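PDB 6U1P: Low molecular weight phosphotyrosine protein phosphatase from Vibrio cholerae, which probably removes the phosphate group from phosphorylated tyrosine residues of proteins. Local coordinates for residues T92-A95 / D96-I100. Sequence-based numbering, arbitrary orientation.
Sequences TNLA and DLLDI
Leu94 and Leu98, one helical turn apart, meet where CD1 of Leu98 comes 4.0 Å from CG of Leu94, the two branched chains slanting across each other. They start out differently: CG of Leu94 is anti to its backbone N (chi1 -180°), whereas CG of Leu98 lies beside its own N (chi1 -73°), a torsion that brings it back over the preceding turn, 3.2 Å from Leu94 O. That same carbonyl oxygen accepts Leu98 N at 3.1 Å, so Leu98 CG and its CD1 methyl pack against the oxygen that its own N-H binds. Equivalent bonds run from Asp96 N to Thr92 O, from Leu97 N to Asn93 O and from Asp99 N to Ala95 O, the last short at 2.8 Å but more bent (N-H...O 147°).

The solvent side is looser and polar. Thr92 and Asp96 point the same way, with Thr92 CG2 only brushing Asp96 OD2 at 4.0 Å; OD2 also stands 3.2 Å from Thr92 O, acceptor against acceptor, and gains no bond there. Small Ala95 and acidic Asp99 share this exposed face.

Asn93 is buried as well as Leu97, though polar: ND2 bonds to Thr13 OG1 and OD1 has a partner adjoining the segment, so both ends of the amide are satisfied near the predicted active-site residues Cys12 and Arg18. Helix 91-100 forms the crossover of a beta-alpha-beta unit between parallel strands 85-88 and 109-111: Leu94, Leu97 and Leu98 all rest on Leu109, while Leu97, apolar as its surroundings demand, also touches Ile86 of strand 85-88 and Phe80 of helix 77-82.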
loop_
_atom_site.group_PDB
_atom_site.type_symbol
_atom_site.label_atom_id
_atom_site.label_comp_id
_atom_site.label_asym_id
_atom_site.label_seq_id
_atom_site.Cartn_x
_atom_site.Cartn_y
_atom_site.Cartn_z
ATOM N N THR B 92 11.685 -3.012 -17.150
ATOM C CA THR B 92 12.625 -3.701 -16.278
ATOM C C THR B 92 12.329 -5.198 -16.233
ATOM O O THR B 92 13.252 -6.023 -16.239
ATOM C CB THR B 92 12.566 -3.087 -14.877
ATOM O OG1 THR B 92 12.798 -1.672 -14.971
ATOM C CG2 THR B 92 13.604 -3.728 -13.952
ATOM N N ASN B 93 11.045 -5.568 -16.222
ATOM C CA ASN B 93 10.685 -6.979 -16.271
ATOM C C ASN B 93 11.103 -7.603 -17.599
ATOM O O ASN B 93 11.676 -8.700 -17.636
ATOM C CB ASN B 93 9.178 -7.138 -16.064
ATOM C CG ASN B 93 8.711 -6.613 -14.716
ATOM O OD1 ASN B 93 7.700 -5.913 -14.627
ATOM N ND2 ASN B 93 9.444 -6.960 -13.659
ATOM N N LEU B 94 10.819 -6.908 -18.702
ATOM C CA LEU B 94 11.150 -7.429 -20.018
ATOM C C LEU B 94 12.648 -7.624 -20.177
ATOM O O LEU B 94 13.081 -8.576 -20.836
ATOM C CB LEU B 94 10.615 -6.489 -21.097
ATOM C CG LEU B 94 10.869 -6.900 -22.546
ATOM C CD1 LEU B 94 9.994 -8.081 -22.925
ATOM C CD2 LEU B 94 10.609 -5.720 -23.452
ATOM N N ALA B 95 13.447 -6.746 -19.568
ATOM C CA ALA B 95 14.898 -6.865 -19.659
ATOM C C ALA B 95 15.403 -8.081 -18.895
ATOM O O ALA B 95 16.232 -8.845 -19.404
ATOM C CB ALA B 95 15.558 -5.591 -19.136
ATOM N N ASP B 96 14.916 -8.280 -17.669
ATOM C CA ASP B 96 15.415 -9.388 -16.863
ATOM C C ASP B 96 15.040 -10.746 -17.450
ATOM O O ASP B 96 15.819 -11.701 -17.333
ATOM C CB ASP B 96 14.918 -9.238 -15.429
ATOM C CG ASP B 96 15.375 -7.936 -14.802
ATOM O OD1 ASP B 96 16.341 -7.340 -15.335
ATOM O OD2 ASP B 96 14.773 -7.504 -13.794
ATOM N N LEU B 97 13.884 -10.853 -18.112
ATOM C CA LEU B 97 13.552 -12.111 -18.775
ATOM C C LEU B 97 14.442 -12.322 -19.997
ATOM O O LEU B 97 14.973 -13.417 -20.208
ATOM C CB LEU B 97 12.074 -12.137 -19.171
ATOM C CG LEU B 97 11.041 -12.214 -18.040
ATOM C CD1 LEU B 97 9.626 -12.113 -18.598
ATOM C CD2 LEU B 97 11.202 -13.486 -17.210
ATOM N N LEU B 98 14.612 -11.281 -20.817
ATOM C CA LEU B 98 15.526 -11.375 -21.955
ATOM C C LEU B 98 16.933 -11.721 -21.493
ATOM O O LEU B 98 17.649 -12.481 -22.154
ATOM C CB LEU B 98 15.545 -10.055 -22.731
ATOM C CG LEU B 98 14.359 -9.643 -23.606
ATOM C CD1 LEU B 98 14.407 -8.137 -23.857
ATOM C CD2 LEU B 98 14.347 -10.419 -24.930
ATOM N N ASP B 99 17.328 -11.189 -20.336
ATOM C CA ASP B 99 18.638 -11.452 -19.760
ATOM C C ASP B 99 18.887 -12.944 -19.586
ATOM O O ASP B 99 20.029 -13.402 -19.714
ATOM C CB ASP B 99 18.731 -10.726 -18.414
ATOM C CG ASP B 99 20.121 -10.727 -17.833
ATOM O OD1 ASP B 99 20.477 -11.718 -17.162
ATOM O OD2 ASP B 99 20.852 -9.733 -18.034
ATOM N N ILE B 100 17.833 -13.718 -19.323
ATOM C CA ILE B 100 17.944 -15.127 -18.975
ATOM C C ILE B 100 17.175 -16.022 -19.937
ATOM O O ILE B 100 17.043 -17.221 -19.687
ATOM C CB ILE B 100 17.485 -15.374 -17.524
ATOM C CG1 ILE B 100 16.031 -14.926 -17.353
ATOM C CG2 ILE B 100 18.414 -14.664 -16.544
ATOM C CD1 ILE B 100 15.411 -15.344 -16.030
#